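Local structure of macrolide 2'-phosphotransferase MphH (Brachybacterium faecium, 5UXD) at residues A[203-206]-A[212-215]; A[198-203]-A[229-234]; A[272-277]-A[287-292]. The protein binds azithromycin and probably transfers a phosphate from a nucleotide to the 2'-hydroxyl of macrolide antibiotics, a modification that confers resistance. One frame throughout, in Å; residues are numbered along the deposited sequence.

Along the chain, residues 198-203 come first and end at His203, where the first strand of interaction 1 takes over. Interaction 1 closes first: it is a short hairpin pairing 203-206 with 212-215 across a five-residue connection. Interaction 2 closes later, when helix 230-235 returns to 198-203, so that the hairpin lies within its longer loop. The two meet where Val214 CG1 packs on Leu199 CD1. Interaction 3 follows in series, folding helix 284-294 back on helix 270-281, with its centre about 21 Å from that of interaction 2. Azithromycin bridges interactions 2 and 3, while interaction 1 adjoins the nucleotide and magnesium sites.

Interaction 1: residues A[203-206]-A[212-215]; sequences HTLV and TAVL
Leu205 O is shared by two successive backbone NH groups: Thr212 N donates a short bond (2.8 Å to Leu205 O), and Ala213 N adds a weak one of 3.5 Å to the same Leu205 O. Two residues of one strand thus face a single residue of the other, which makes a classic beta bulge at the start of 212-214. Beyond it the antiparallel ladder is regular. Leu205 N bonds to Ala213 O at 2.8 Å, and Leu215 N reaches His203 O at 2.9 Å with a nearly straight N-H...O angle of 173°. Between these bonds Thr204 and Val214 form the non-hydrogen-bonded pair, where the alpha carbons close to 4.5 Å.

On the face carrying Leu205 and Ala213 the contact is apolar. Leu205 CG stands anti to its carbonyl carbon (chi1 -49°), over the side of Ala213 and Leu215, and its methyls then divide between these neighbours: CD1 rests 3.7 Å from Ala213 CB, and CD2 lies 3.7 Å from Leu215 CD1. The two leucine side chains cross at about a right angle. Leu96, a GDP-binding residue, packs against Leu205 on this face, which places it beside the nucleotide site. On the other face Val214 lies against Leu199, and Thr204 touches Tyr121 of helix 119-133.

The hairpin runs from His203 to just before Asp216, both magnesium ligands of this protein. It matches the beta hairpin of the protein-kinase-like fold that links the catalytic loop to the metal-binding aspartate.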
loop_
_atom_site.group_PDB
_atom_site.type_symbol
_atom_site.label_atom_id
_atom_site.label_comp_id
_atom_site.label_asym_id
_atom_site.label_seq_id
_atom_site.Cartn_x
_atom_site.Cartn_y
_atom_site.Cartn_z
ATOM N N HIS A 203 0.202 -6.525 2.002
ATOM C CA HIS A 203 -0.414 -5.515 2.853
ATOM C C HIS A 203 -1.759 -5.963 3.409
ATOM O O HIS A 203 -2.557 -5.130 3.851
ATOM C CB HIS A 203 -0.553 -4.202 2.092
ATOM C CG HIS A 203 0.762 -3.575 1.774
ATOM N ND1 HIS A 203 1.021 -2.941 0.582
ATOM C CD2 HIS A 203 1.909 -3.511 2.495
ATOM C CE1 HIS A 203 2.267 -2.494 0.586
ATOM N NE2 HIS A 203 2.828 -2.829 1.735
ATOM N N THR A 204 -2.042 -7.256 3.367
ATOM C CA THR A 204 -3.231 -7.802 3.992
ATOM C C THR A 204 -2.829 -8.813 5.061
ATOM O O THR A 204 -1.704 -9.327 5.086
ATOM C CB THR A 204 -4.163 -8.464 2.963
ATOM O OG1 THR A 204 -3.552 -9.660 2.462
ATOM C CG2 THR A 204 -4.458 -7.525 1.790
ATOM N N LEU A 205 -3.751 -9.064 5.979
ATOM C CA LEU A 205 -3.669 -10.264 6.787
ATOM C C LEU A 205 -4.873 -11.122 6.454
ATOM O O LEU A 205 -5.975 -10.598 6.219
ATOM C CB LEU A 205 -3.627 -9.965 8.288
ATOM C CG LEU A 205 -2.626 -8.898 8.739
ATOM C CD1 LEU A 205 -2.800 -8.575 10.211
ATOM C CD2 LEU A 205 -1.211 -9.352 8.451
ATOM N N VAL A 206 -4.636 -12.425 6.409
ATOM C CA VAL A 206 -5.648 -13.356 5.939
ATOM C C VAL A 206 -5.913 -14.412 6.997
ATOM O O VAL A 206 -5.030 -14.802 7.771
ATOM C CB VAL A 206 -5.264 -14.029 4.598
ATOM C CG1 VAL A 206 -5.302 -13.016 3.453
ATOM C CG2 VAL A 206 -3.902 -14.692 4.698
ATOM N N THR A 212 -8.664 -10.194 6.789
ATOM C CA THR A 212 -9.125 -9.782 8.101
ATOM C C THR A 212 -8.501 -8.479 8.574
ATOM O O THR A 212 -8.956 -7.930 9.584
ATOM C CB THR A 212 -8.844 -10.869 9.144
ATOM O OG1 THR A 212 -7.437 -11.149 9.184
ATOM C CG2 THR A 212 -9.604 -12.149 8.794
ATOM N N ALA A 213 -7.486 -7.970 7.883
ATOM C CA ALA A 213 -6.909 -6.673 8.209
ATOM C C ALA A 213 -6.146 -6.165 7.000
ATOM O O ALA A 213 -5.632 -6.954 6.202
ATOM C CB ALA A 213 -5.979 -6.757 9.426
ATOM N N VAL A 214 -6.056 -4.841 6.889
ATOM C CA VAL A 214 -5.287 -4.191 5.841
ATOM C C VAL A 214 -4.322 -3.212 6.497
ATOM O O VAL A 214 -4.710 -2.437 7.383
ATOM C CB VAL A 214 -6.202 -3.494 4.813
ATOM C CG1 VAL A 214 -5.379 -2.767 3.756
ATOM C CG2 VAL A 214 -7.109 -4.534 4.149
ATOM N N LEU A 215 -3.062 -3.274 6.079
ATOM C CA LEU A 215 -1.972 -2.552 6.715
ATOM C C LEU A 215 -1.344 -1.560 5.746
ATOM O O LEU A 215 -1.654 -1.535 4.549
ATOM C CB LEU A 215 -0.893 -3.518 7.215
ATOM C CG LEU A 215 -1.353 -4.865 7.764
ATOM C CD1 LEU A 215 -0.194 -5.841 7.775
ATOM C CD2 LEU A 215 -1.928 -4.691 9.161
#

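Interaction 2: residues A[198-203]-A[229-234]; sequences ELYPAH and LMFHQV. With ZIT (azithromycin), chain C.
Tyr200 and Phe231 form the aromatic core, an edge-to-face pair with ring centroids 5.4 Å apart and planes at 55°. Tyr200 CD1 sits above the centre of the Phe231 ring, while Tyr200 CB meets Phe231 CB at 3.8 Å. With Tyr200 CG held between its backbone N and carbonyl carbon (chi1 61°), the ring folds back beside its own loop. Phe231 also touches the loop's backbone, CE2 lying 3.7 Å from Glu198 CA.

Polar links involve the backbone. A water gives a proton to Leu199 O (2.7 Å) and accepts one from His232 N, joining the inverse gamma turn centred on Leu199 to helix 230-234. Within the loop, His203 ND1 donates a 2.7 Å bond to Glu198 O that is almost straight, lies in both the carbonyl and the ring planes, and so fixes the ring's rotation.

Azithromycin meets this surface through carbon: its ethyl end C16 lies over a Tyr200 face, and Phe231 CE1 touches methyl C17 at 3.5 Å. Glu198 OE1 approaches the cladinose methoxy carbon C8B at 3.6 Å.

This chemistry implies a largely apolar, aromatic wall with the Glu198 carboxylate at its side, and an oriented histidine consistent with NE2 serving the magnesium site.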
loop_
_atom_site.group_PDB
_atom_site.type_symbol
_atom_site.label_atom_id
_atom_site.label_comp_id
_atom_site.label_asym_id
_atom_site.label_seq_id
_atom_site.Cartn_x
_atom_site.Cartn_y
_atom_site.Cartn_z
ATOM N N GLU A 198 -1.745 0.326 -2.680
ATOM C CA GLU A 198 -0.775 -0.755 -2.773
ATOM C C GLU A 198 -1.408 -2.019 -2.202
ATOM O O GLU A 198 -0.844 -2.711 -1.349
ATOM C CB GLU A 198 0.526 -0.381 -2.063
ATOM C CG GLU A 198 1.758 -0.532 -2.949
ATOM C CD GLU A 198 2.993 0.107 -2.352
ATOM O OE1 GLU A 198 3.356 1.224 -2.777
ATOM O OE2 GLU A 198 3.595 -0.511 -1.454
ATOM N N LEU A 199 -2.612 -2.329 -2.676
ATOM C CA LEU A 199 -3.398 -3.416 -2.109
ATOM C C LEU A 199 -3.036 -4.713 -2.824
ATOM O O LEU A 199 -3.713 -5.173 -3.745
ATOM C CB LEU A 199 -4.886 -3.109 -2.194
ATOM C CG LEU A 199 -5.732 -3.889 -1.179
ATOM C CD1 LEU A 199 -5.230 -3.667 0.249
ATOM C CD2 LEU A 199 -7.182 -3.508 -1.268
ATOM N N TYR A 200 -1.937 -5.306 -2.386
ATOM C CA TYR A 200 -1.545 -6.654 -2.765
ATOM C C TYR A 200 -1.305 -7.445 -1.487
ATOM O O TYR A 200 -1.305 -6.874 -0.391
ATOM C CB TYR A 200 -0.313 -6.624 -3.695
ATOM C CG TYR A 200 0.966 -6.028 -3.152
ATOM C CD1 TYR A 200 1.161 -4.654 -3.132
ATOM C CD2 TYR A 200 2.007 -6.845 -2.727
ATOM C CE1 TYR A 200 2.337 -4.107 -2.661
ATOM C CE2 TYR A 200 3.186 -6.308 -2.258
ATOM C CZ TYR A 200 3.345 -4.937 -2.222
ATOM O OH TYR A 200 4.524 -4.394 -1.754
ATOM N N PRO A 201 -1.177 -8.777 -1.583
ATOM C CA PRO A 201 -1.255 -9.620 -0.373
ATOM C C PRO A 201 -0.253 -9.291 0.728
ATOM O O PRO A 201 -0.523 -9.601 1.896
ATOM C CB PRO A 201 -1.035 -11.028 -0.934
ATOM C CG PRO A 201 -1.666 -10.970 -2.277
ATOM C CD PRO A 201 -1.330 -9.593 -2.805
ATOM N N ALA A 202 0.890 -8.677 0.410
ATOM C CA ALA A 202 1.822 -8.300 1.468
ATOM C C ALA A 202 1.242 -7.254 2.415
ATOM O O ALA A 202 1.757 -7.092 3.525
ATOM C CB ALA A 202 3.125 -7.777 0.871
ATOM N N HIS A 203 0.202 -6.525 2.002
ATOM C CA HIS A 203 -0.414 -5.515 2.853
ATOM C C HIS A 203 -1.759 -5.963 3.409
ATOM O O HIS A 203 -2.557 -5.130 3.851
ATOM C CB HIS A 203 -0.553 -4.202 2.092
ATOM C CG HIS A 203 0.762 -3.575 1.774
ATOM N ND1 HIS A 203 1.021 -2.941 0.582
ATOM C CD2 HIS A 203 1.909 -3.511 2.495
ATOM C CE1 HIS A 203 2.267 -2.494 0.586
ATOM N NE2 HIS A 203 2.828 -2.829 1.735
ATOM N N LEU A 229 -7.661 -2.531 -7.363
ATOM C CA LEU A 229 -7.984 -3.789 -8.003
ATOM C C LEU A 229 -6.890 -4.271 -8.941
ATOM O O LEU A 229 -6.891 -5.444 -9.314
ATOM C CB LEU A 229 -9.301 -3.664 -8.795
ATOM C CG LEU A 229 -10.511 -3.329 -7.920
ATOM C CD1 LEU A 229 -11.691 -2.842 -8.785
ATOM C CD2 LEU A 229 -10.901 -4.541 -7.111
ATOM N N MET A 230 -6.025 -3.342 -9.308
ATOM C CA MET A 230 -4.955 -3.756 -10.296
ATOM C C MET A 230 -3.962 -4.922 -9.978
ATOM O O MET A 230 -3.610 -5.849 -10.789
ATOM C CB MET A 230 -4.129 -2.538 -10.678
ATOM C CG MET A 230 -3.284 -2.014 -9.551
ATOM S SD MET A 230 -2.319 -0.605 -10.097
ATOM C CE MET A 230 -1.613 -1.259 -11.591
ATOM N N PHE A 231 -3.618 -5.020 -8.691
ATOM C CA PHE A 231 -2.697 -6.107 -8.362
ATOM C C PHE A 231 -3.386 -7.463 -8.471
ATOM O O PHE A 231 -2.777 -8.443 -8.923
ATOM C CB PHE A 231 -2.079 -5.882 -6.967
ATOM C CG PHE A 231 -1.316 -4.569 -6.855
ATOM C CD1 PHE A 231 -0.104 -4.401 -7.500
ATOM C CD2 PHE A 231 -1.851 -3.484 -6.161
ATOM C CE1 PHE A 231 0.582 -3.187 -7.428
ATOM C CE2 PHE A 231 -1.167 -2.271 -6.086
ATOM C CZ PHE A 231 0.047 -2.129 -6.722
ATOM N N HIS A 232 -4.664 -7.535 -8.089
ATOM C CA HIS A 232 -5.446 -8.744 -8.326
ATOM C C HIS A 232 -5.619 -9.005 -9.821
ATOM O O HIS A 232 -5.505 -10.148 -10.277
ATOM C CB HIS A 232 -6.804 -8.623 -7.632
ATOM C CG HIS A 232 -7.535 -9.924 -7.483
ATOM N ND1 HIS A 232 -8.658 -10.231 -8.216
ATOM C CD2 HIS A 232 -7.292 -11.003 -6.702
ATOM C CE1 HIS A 232 -9.087 -11.436 -7.886
ATOM N NE2 HIS A 232 -8.272 -11.933 -6.972
ATOM N N GLN A 233 -5.879 -7.952 -10.603
ATOM C CA GLN A 233 -6.122 -8.143 -12.025
ATOM C C GLN A 233 -4.909 -8.732 -12.727
ATOM O O GLN A 233 -5.056 -9.591 -13.611
ATOM C CB GLN A 233 -6.534 -6.825 -12.687
ATOM C CG GLN A 233 -7.170 -7.014 -14.074
ATOM C CD GLN A 233 -6.125 -7.104 -15.194
ATOM O OE1 GLN A 233 -5.077 -6.465 -15.120
ATOM N NE2 GLN A 233 -6.415 -7.884 -16.231
ATOM N N VAL A 234 -3.702 -8.298 -12.351
ATOM C CA VAL A 234 -2.531 -8.787 -13.071
ATOM C C VAL A 234 -2.105 -10.183 -12.613
ATOM O O VAL A 234 -1.389 -10.873 -13.354
ATOM C CB VAL A 234 -1.373 -7.777 -12.969
ATOM C CG1 VAL A 234 -1.733 -6.458 -13.677
ATOM C CG2 VAL A 234 -1.013 -7.530 -11.528
HETATM C C1 ZIT C . 5.241 -4.463 -6.720
HETATM C C2 ZIT C . 5.157 -3.076 -5.996
HETATM C C3 ZIT C . 6.373 -2.308 -6.455
HETATM C C4 ZIT C . 7.431 -2.528 -5.343
HETATM C C5 ZIT C . 8.742 -1.775 -5.630
HETATM C C6 ZIT C . 9.800 -2.782 -5.992
HETATM C C7 ZIT C . 10.417 -3.417 -4.725
HETATM C C8 ZIT C . 11.514 -4.451 -5.141
HETATM C C9 ZIT C . 11.016 -5.908 -4.921
HETATM N N10 ZIT C . 10.130 -6.367 -6.115
HETATM C C11 ZIT C . 9.107 -7.333 -5.756
HETATM C C12 ZIT C . 7.830 -7.041 -6.560
HETATM C C13 ZIT C . 6.550 -7.721 -6.066
HETATM C C14 ZIT C . 5.345 -6.944 -6.597
HETATM C C15 ZIT C . 4.087 -7.768 -6.404
HETATM C C16 ZIT C . 2.824 -6.908 -6.725
HETATM C C17 ZIT C . 3.823 -2.441 -6.241
HETATM C C18 ZIT C . 6.827 -2.145 -4.016
HETATM C C19 ZIT C . 10.885 -2.084 -6.823
HETATM C C20 ZIT C . 12.726 -4.209 -4.378
HETATM C C21 ZIT C . 10.986 -6.817 -7.222
HETATM C C22 ZIT C . 9.586 -8.752 -5.987
HETATM C C23 ZIT C . 6.469 -7.760 -4.532
HETATM O O1 ZIT C . 5.374 -4.510 -7.929
HETATM O O6 ZIT C . 9.242 -3.825 -6.777
HETATM O O12 ZIT C . 8.006 -7.386 -7.914
HETATM O O13 ZIT C . 6.506 -9.068 -6.580
HETATM O O14 ZIT C . 5.180 -5.711 -5.871
HETATM C C1A ZIT C . 9.050 0.362 -4.586
HETATM C C2A ZIT C . 9.277 1.040 -3.251
HETATM C C3A ZIT C . 8.986 2.492 -3.378
HETATM C C4A ZIT C . 9.792 3.092 -4.458
HETATM C C5A ZIT C . 9.778 2.297 -5.769
HETATM C C6A ZIT C . 10.810 2.765 -6.710
HETATM C C7A ZIT C . 10.644 3.120 -1.725
HETATM C C8A ZIT C . 8.792 4.563 -2.080
HETATM O O1A ZIT C . 9.158 -1.034 -4.485
HETATM O O2A ZIT C . 8.456 0.465 -2.231
HETATM N N3A ZIT C . 9.246 3.165 -2.065
HETATM O O5A ZIT C . 10.013 0.859 -5.576
HETATM C C1B ZIT C . 5.830 -0.632 -8.096
HETATM C C2B ZIT C . 4.873 0.530 -8.188
HETATM C C3B ZIT C . 5.528 1.848 -7.976
HETATM C C4B ZIT C . 6.706 1.997 -8.864
HETATM C C5B ZIT C . 7.678 0.871 -8.643
HETATM C C6B ZIT C . 8.857 1.107 -9.539
HETATM C C7B ZIT C . 4.471 2.984 -8.268
HETATM C C8B ZIT C . 5.112 2.415 -5.656
HETATM O O1B ZIT C . 6.126 -0.903 -6.733
HETATM O O3B ZIT C . 6.018 1.937 -6.622
HETATM O O4B ZIT C . 7.422 3.199 -8.503
HETATM O O5B ZIT C . 7.088 -0.459 -8.887
HETATM O O HOH W 1 -5.409 -5.390 -5.829
#

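Interaction 3: residues A[272-277]-A[287-292]; sequences LGYGLY and REAAAA. With ZIT (azithromycin), chain C.
Tyr274 wedges between helix 287-292 and azithromycin. One residue earlier Gly273, without a side chain, lets the cladinose hydroxyl O4B come to 3.0 Å from Gly273 C. The Tyr274 ring then stands as a partition. Its chi1 of -135°, far from a staggered value, turns one face to the backbone around Ala289 and Ala290, with Ala289 C over the ring centre and Ala290 N nearer the rim. Over the opposite face lies the desosamine methyl C6A. At the phenol end, Tyr274 OH and Ala289 CB approach to 3.3 Å; at the root, Tyr274 CB meets Ala290 CB at 3.7 Å.

Gly275 presents bare backbone, its N lying 3.6 Å from Ala290 CB, so the small residues bring the helix axes to 8.3 Å at an interhelical angle of 158°. Tyr277 points CG anti to its backbone N (chi1 -176°) and packs against the drug: the desosamine carbon C4A sits over its ring centre, and Tyr277 OH lies 3.5 Å from the dimethylamino carbon C7A. His286 stacks on Tyr277. A salt bridge from Arg287 to Glu167 ties the second helix to helix 150-167.

Small-residue packing thus builds an antiparallel helical hairpin whose tyrosine-bearing side lines the sugar-binding part of the macrolide pocket.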
loop_
_atom_site.group_PDB
_atom_site.type_symbol
_atom_site.label_atom_id
_atom_site.label_comp_id
_atom_site.label_asym_id
_atom_site.label_seq_id
_atom_site.Cartn_x
_atom_site.Cartn_y
_atom_site.Cartn_z
ATOM N N LEU A 272 7.590 4.238 -14.961
ATOM C CA LEU A 272 7.450 5.672 -14.730
ATOM C C LEU A 272 7.399 5.994 -13.241
ATOM O O LEU A 272 7.955 7.009 -12.797
ATOM C CB LEU A 272 6.194 6.214 -15.409
ATOM C CG LEU A 272 6.161 6.251 -16.937
ATOM C CD1 LEU A 272 4.766 6.662 -17.451
ATOM C CD2 LEU A 272 7.247 7.180 -17.475
ATOM N N GLY A 273 6.797 5.141 -12.415
ATOM C CA GLY A 273 6.885 5.345 -10.976
ATOM C C GLY A 273 8.315 5.303 -10.468
ATOM O O GLY A 273 8.693 6.074 -9.578
ATOM N N TYR A 274 9.126 4.384 -11.007
ATOM C CA TYR A 274 10.544 4.340 -10.652
ATOM C C TYR A 274 11.244 5.633 -11.049
ATOM O O TYR A 274 12.070 6.160 -10.291
ATOM C CB TYR A 274 11.218 3.142 -11.330
ATOM C CG TYR A 274 12.146 2.331 -10.450
ATOM C CD1 TYR A 274 12.998 2.944 -9.541
ATOM C CD2 TYR A 274 12.177 0.940 -10.544
ATOM C CE1 TYR A 274 13.847 2.190 -8.734
ATOM C CE2 TYR A 274 13.021 0.178 -9.738
ATOM C CZ TYR A 274 13.855 0.811 -8.836
ATOM O OH TYR A 274 14.703 0.065 -8.032
ATOM N N GLY A 275 10.944 6.147 -12.247
ATOM C CA GLY A 275 11.556 7.395 -12.675
ATOM C C GLY A 275 11.196 8.542 -11.754
ATOM O O GLY A 275 12.058 9.333 -11.358
ATOM N N LEU A 276 9.912 8.631 -11.386
ATOM C CA LEU A 276 9.454 9.664 -10.460
ATOM C C LEU A 276 10.170 9.566 -9.125
ATOM O O LEU A 276 10.593 10.584 -8.565
ATOM C CB LEU A 276 7.943 9.548 -10.245
ATOM C CG LEU A 276 7.053 9.932 -11.431
ATOM C CD1 LEU A 276 5.590 9.652 -11.117
ATOM C CD2 LEU A 276 7.241 11.384 -11.833
ATOM N N TYR A 277 10.283 8.348 -8.587
ATOM C CA TYR A 277 10.973 8.150 -7.314
ATOM C C TYR A 277 12.416 8.622 -7.404
ATOM O O TYR A 277 12.897 9.358 -6.533
ATOM C CB TYR A 277 10.894 6.676 -6.911
ATOM C CG TYR A 277 11.503 6.352 -5.557
ATOM C CD1 TYR A 277 12.563 5.459 -5.439
ATOM C CD2 TYR A 277 11.035 6.960 -4.402
ATOM C CE1 TYR A 277 13.125 5.167 -4.203
ATOM C CE2 TYR A 277 11.594 6.679 -3.161
ATOM C CZ TYR A 277 12.636 5.781 -3.072
ATOM O OH TYR A 277 13.191 5.501 -1.846
ATOM N N ARG A 287 18.246 6.353 -9.750
ATOM C CA ARG A 287 18.211 6.763 -11.152
ATOM C C ARG A 287 18.681 5.634 -12.065
ATOM O O ARG A 287 18.102 5.405 -13.136
ATOM C CB ARG A 287 19.075 8.011 -11.350
ATOM C CG ARG A 287 19.124 8.512 -12.781
ATOM C CD ARG A 287 19.925 9.802 -12.908
ATOM N NE ARG A 287 19.285 10.728 -13.837
ATOM C CZ ARG A 287 18.505 11.741 -13.467
ATOM N NH1 ARG A 287 18.274 11.968 -12.179
ATOM N NH2 ARG A 287 17.954 12.531 -14.383
ATOM N N GLU A 288 19.718 4.902 -11.648
ATOM C CA GLU A 288 20.214 3.802 -12.470
ATOM C C GLU A 288 19.180 2.688 -12.591
ATOM O O GLU A 288 19.006 2.106 -13.668
ATOM C CB GLU A 288 21.519 3.253 -11.894
ATOM C CG GLU A 288 22.737 4.028 -12.350
ATOM C CD GLU A 288 22.739 4.224 -13.850
ATOM O OE1 GLU A 288 22.674 3.214 -14.580
ATOM O OE2 GLU A 288 22.786 5.386 -14.300
ATOM N N ALA A 289 18.493 2.366 -11.493
ATOM C CA ALA A 289 17.489 1.310 -11.548
ATOM C C ALA A 289 16.284 1.734 -12.383
ATOM O O ALA A 289 15.758 0.937 -13.172
ATOM C CB ALA A 289 17.053 0.922 -10.134
ATOM N N ALA A 290 15.836 2.983 -12.231
ATOM C CA ALA A 290 14.733 3.475 -13.053
ATOM C C ALA A 290 15.114 3.505 -14.527
ATOM O O ALA A 290 14.307 3.145 -15.394
ATOM C CB ALA A 290 14.301 4.866 -12.585
ATOM N N ALA A 291 16.348 3.912 -14.830
ATOM C CA ALA A 291 16.788 3.972 -16.222
ATOM C C ALA A 291 16.793 2.592 -16.873
ATOM O O ALA A 291 16.442 2.452 -18.051
ATOM C CB ALA A 291 18.175 4.609 -16.306
ATOM N N ALA A 292 17.188 1.553 -16.126
ATOM C CA ALA A 292 17.178 0.211 -16.699
ATOM C C ALA A 292 15.763 -0.279 -16.983
ATOM O O ALA A 292 15.552 -1.020 -17.950
ATOM C CB ALA A 292 17.892 -0.768 -15.771
HETATM C C1 ZIT C . 5.241 -4.463 -6.720
HETATM C C2 ZIT C . 5.157 -3.076 -5.996
HETATM C C3 ZIT C . 6.373 -2.308 -6.455
HETATM C C4 ZIT C . 7.431 -2.528 -5.343
HETATM C C5 ZIT C . 8.742 -1.775 -5.630
HETATM C C6 ZIT C . 9.800 -2.782 -5.992
HETATM C C7 ZIT C . 10.417 -3.417 -4.725
HETATM C C8 ZIT C . 11.514 -4.451 -5.141
HETATM C C9 ZIT C . 11.016 -5.908 -4.921
HETATM N N10 ZIT C . 10.130 -6.367 -6.115
HETATM C C11 ZIT C . 9.107 -7.333 -5.756
HETATM C C12 ZIT C . 7.830 -7.041 -6.560
HETATM C C13 ZIT C . 6.550 -7.721 -6.066
HETATM C C14 ZIT C . 5.345 -6.944 -6.597
HETATM C C15 ZIT C . 4.087 -7.768 -6.404
HETATM C C16 ZIT C . 2.824 -6.908 -6.725
HETATM C C17 ZIT C . 3.823 -2.441 -6.241
HETATM C C18 ZIT C . 6.827 -2.145 -4.016
HETATM C C19 ZIT C . 10.885 -2.084 -6.823
HETATM C C20 ZIT C . 12.726 -4.209 -4.378
HETATM C C21 ZIT C . 10.986 -6.817 -7.222
HETATM C C22 ZIT C . 9.586 -8.752 -5.987
HETATM C C23 ZIT C . 6.469 -7.760 -4.532
HETATM O O1 ZIT C . 5.374 -4.510 -7.929
HETATM O O6 ZIT C . 9.242 -3.825 -6.777
HETATM O O12 ZIT C . 8.006 -7.386 -7.914
HETATM O O13 ZIT C . 6.506 -9.068 -6.580
HETATM O O14 ZIT C . 5.180 -5.711 -5.871
HETATM C C1A ZIT C . 9.050 0.362 -4.586
HETATM C C2A ZIT C . 9.277 1.040 -3.251
HETATM C C3A ZIT C . 8.986 2.492 -3.378
HETATM C C4A ZIT C . 9.792 3.092 -4.458
HETATM C C5A ZIT C . 9.778 2.297 -5.769
HETATM C C6A ZIT C . 10.810 2.765 -6.710
HETATM C C7A ZIT C . 10.644 3.120 -1.725
HETATM C C8A ZIT C . 8.792 4.563 -2.080
HETATM O O1A ZIT C . 9.158 -1.034 -4.485
HETATM O O2A ZIT C . 8.456 0.465 -2.231
HETATM N N3A ZIT C . 9.246 3.165 -2.065
HETATM O O5A ZIT C . 10.013 0.859 -5.576
HETATM C C1B ZIT C . 5.830 -0.632 -8.096
HETATM C C2B ZIT C . 4.873 0.530 -8.188
HETATM C C3B ZIT C . 5.528 1.848 -7.976
HETATM C C4B ZIT C . 6.706 1.997 -8.864
HETATM C C5B ZIT C . 7.678 0.871 -8.643
HETATM C C6B ZIT C . 8.857 1.107 -9.539
HETATM C C7B ZIT C . 4.471 2.984 -8.268
HETATM C C8B ZIT C . 5.112 2.415 -5.656
HETATM O O1B ZIT C . 6.126 -0.903 -6.733
HETATM O O3B ZIT C . 6.018 1.937 -6.622
HETATM O O4B ZIT C . 7.422 3.199 -8.503
HETATM O O5B ZIT C . 7.088 -0.459 -8.887
#